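Local coordinates for hydrogenase expression/formation protein HypE (Desulfovibrio vulgaris subsp. vulgaris, PDB 2Z1U) that binds ATP and magnesium and, as a HypE family maturation protein, probably takes part in assembling the metal centre of hydrogenases, at residues I215-D220 / N231-Q236. Numbering follows the deposited sequence.
Sequences IHVLRD and NEIAGQ. With MG (magnesium ion), chain C.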
loop_
_atom_site.group_PDB
_atom_site.type_symbol
_atom_site.label_atom_id
_atom_site.label_comp_id
_atom_site.label_asym_id
_atom_site.label_seq_id
_atom_site.Cartn_x
_atom_site.Cartn_y
_atom_site.Cartn_z
ATOM N N ILE A 215 -1.967 17.010 -23.309
ATOM C CA ILE A 215 -2.774 15.836 -22.990
ATOM C C ILE A 215 -3.817 16.217 -21.938
ATOM O O ILE A 215 -3.461 16.683 -20.841
ATOM C CB ILE A 215 -1.900 14.651 -22.464
ATOM C CG1 ILE A 215 -0.736 14.336 -23.425
ATOM C CG2 ILE A 215 -2.776 13.419 -22.203
ATOM C CD1 ILE A 215 -1.142 14.009 -24.891
ATOM N N HIS A 216 -5.095 16.026 -22.264
ATOM C CA HIS A 216 -6.158 16.351 -21.313
ATOM C C HIS A 216 -6.432 15.254 -20.293
ATOM O O HIS A 216 -6.489 15.541 -19.105
ATOM C CB HIS A 216 -7.452 16.754 -22.025
ATOM C CG HIS A 216 -7.365 18.066 -22.740
ATOM N ND1 HIS A 216 -8.364 18.517 -23.575
ATOM C CD2 HIS A 216 -6.408 19.023 -22.746
ATOM C CE1 HIS A 216 -8.024 19.696 -24.066
ATOM N NE2 HIS A 216 -6.843 20.025 -23.578
ATOM N N VAL A 217 -6.637 14.018 -20.765
ATOM C CA VAL A 217 -6.968 12.874 -19.893
ATOM C C VAL A 217 -6.205 11.605 -20.263
ATOM O O VAL A 217 -6.069 11.265 -21.439
ATOM C CB VAL A 217 -8.485 12.502 -19.895
ATOM C CG1 VAL A 217 -8.837 11.663 -18.642
ATOM C CG2 VAL A 217 -9.363 13.740 -19.965
ATOM N N LEU A 218 -5.715 10.915 -19.237
ATOM C CA LEU A 218 -5.198 9.561 -19.374
ATOM C C LEU A 218 -5.899 8.714 -18.326
ATOM O O LEU A 218 -6.065 9.150 -17.183
ATOM C CB LEU A 218 -3.671 9.514 -19.133
ATOM C CG LEU A 218 -2.721 10.294 -20.053
ATOM C CD1 LEU A 218 -1.296 10.367 -19.449
ATOM C CD2 LEU A 218 -2.680 9.725 -21.476
ATOM N N ARG A 219 -6.335 7.519 -18.711
ATOM C CA ARG A 219 -6.873 6.565 -17.731
ATOM C C ARG A 219 -6.699 5.143 -18.255
ATOM O O ARG A 219 -6.783 4.908 -19.464
ATOM C CB ARG A 219 -8.355 6.854 -17.391
ATOM C CG ARG A 219 -8.891 5.981 -16.242
ATOM C CD ARG A 219 -9.935 6.684 -15.435
ATOM N NE ARG A 219 -9.425 7.876 -14.746
ATOM C CZ ARG A 219 -10.218 8.793 -14.189
ATOM N NH1 ARG A 219 -11.538 8.631 -14.220
ATOM N NH2 ARG A 219 -9.706 9.859 -13.582
ATOM N N ASP A 220 -6.511 4.196 -17.340
ATOM C CA ASP A 220 -6.358 2.796 -17.716
ATOM C C ASP A 220 -7.689 2.065 -17.497
ATOM O O ASP A 220 -8.225 2.058 -16.388
ATOM C CB ASP A 220 -5.214 2.152 -16.914
ATOM C CG ASP A 220 -5.368 2.353 -15.448
ATOM O OD1 ASP A 220 -5.957 3.374 -15.021
ATOM O OD2 ASP A 220 -4.935 1.476 -14.697
ATOM N N ASN A 231 -17.300 6.527 -18.862
ATOM C CA ASN A 231 -18.382 7.099 -18.039
ATOM C C ASN A 231 -17.808 7.967 -16.909
ATOM O O ASN A 231 -18.355 9.035 -16.595
ATOM C CB ASN A 231 -19.234 5.992 -17.436
ATOM C CG ASN A 231 -20.362 5.588 -18.323
ATOM O OD1 ASN A 231 -20.253 4.628 -19.082
ATOM N ND2 ASN A 231 -21.448 6.334 -18.264
ATOM N N GLU A 232 -16.699 7.503 -16.312
ATOM C CA GLU A 232 -16.011 8.264 -15.264
ATOM C C GLU A 232 -15.550 9.598 -15.820
ATOM O O GLU A 232 -15.831 10.647 -15.247
ATOM C CB GLU A 232 -14.795 7.507 -14.717
ATOM C CG GLU A 232 -15.134 6.227 -14.007
ATOM C CD GLU A 232 -13.876 5.502 -13.555
ATOM O OE1 GLU A 232 -13.987 4.588 -12.721
ATOM O OE2 GLU A 232 -12.783 5.884 -13.991
ATOM N N ILE A 233 -14.875 9.548 -16.963
ATOM C CA ILE A 233 -14.325 10.744 -17.580
ATOM C C ILE A 233 -15.466 11.672 -18.022
ATOM O O ILE A 233 -15.456 12.864 -17.708
ATOM C CB ILE A 233 -13.401 10.390 -18.756
ATOM C CG1 ILE A 233 -12.132 9.672 -18.253
ATOM C CG2 ILE A 233 -13.130 11.623 -19.614
ATOM C CD1 ILE A 233 -11.452 8.775 -19.310
ATOM N N ALA A 234 -16.450 11.139 -18.741
ATOM C CA ALA A 234 -17.613 11.950 -19.112
ATOM C C ALA A 234 -18.252 12.640 -17.893
ATOM O O ALA A 234 -18.589 13.826 -17.959
ATOM C CB ALA A 234 -18.634 11.119 -19.889
ATOM N N GLY A 235 -18.401 11.905 -16.790
ATOM C CA GLY A 235 -18.957 12.448 -15.551
ATOM C C GLY A 235 -18.101 13.517 -14.883
ATOM O O GLY A 235 -18.609 14.570 -14.500
ATOM N N GLN A 236 -16.801 13.258 -14.763
ATOM C CA GLN A 236 -15.857 14.213 -14.168
ATOM C C GLN A 236 -15.724 15.455 -15.037
ATOM O O GLN A 236 -15.559 16.551 -14.520
ATOM C CB GLN A 236 -14.468 13.585 -13.988
ATOM C CG GLN A 236 -14.392 12.517 -12.901
ATOM C CD GLN A 236 -12.977 12.099 -12.584
ATOM O OE1 GLN A 236 -12.446 12.451 -11.534
ATOM N NE2 GLN A 236 -12.372 11.318 -13.460
HETATM MG MG MG C . -6.402 3.449 -13.188
HETATM O O HOH W 1 -8.769 2.974 -13.855
#
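The buried guanidinium of Arg219, on strand 217-219, is held by acids from two subunits, Glu232 on helix 225-237 and, through NE, Asp41 of the second subunit: an example of a buried charge met from both sides of an interface. Here, in the C-terminal domain of the AIR synthase-related (PurM-like) fold, helix segment 231-236 runs at 147° to the strand, outermost in the mixed sheet of this chain. The hydrogen bond within the salt bridge to Glu232 is bent: Arg219 NH1 lies 3.0 Å from Glu232 OE2 (N-H...O 136°), NH1 coming from above the carboxylate plane and OE2 tilted from the guanidinium plane. The two side chains cross at about a right angle, and Glu232 OE1 is hydrogen-bonded to NE2 of His20 of the second subunit. The side-chain amide of Gln236 lies at the guanidinium edge, near its plane. Next to the salt bridge, Val217 and Ile233 meet tip to tip, CG1 to CG1 at 3.9 Å; Val217 CG1 stands anti to the backbone N (chi1 -160°), while Ile233 CG1 also lies over one guanidinium face. Asp81 of the same chain and Asp41 of the second subunit also bind the magnesium ion that Asp220 OD1 holds at 1.9 Å.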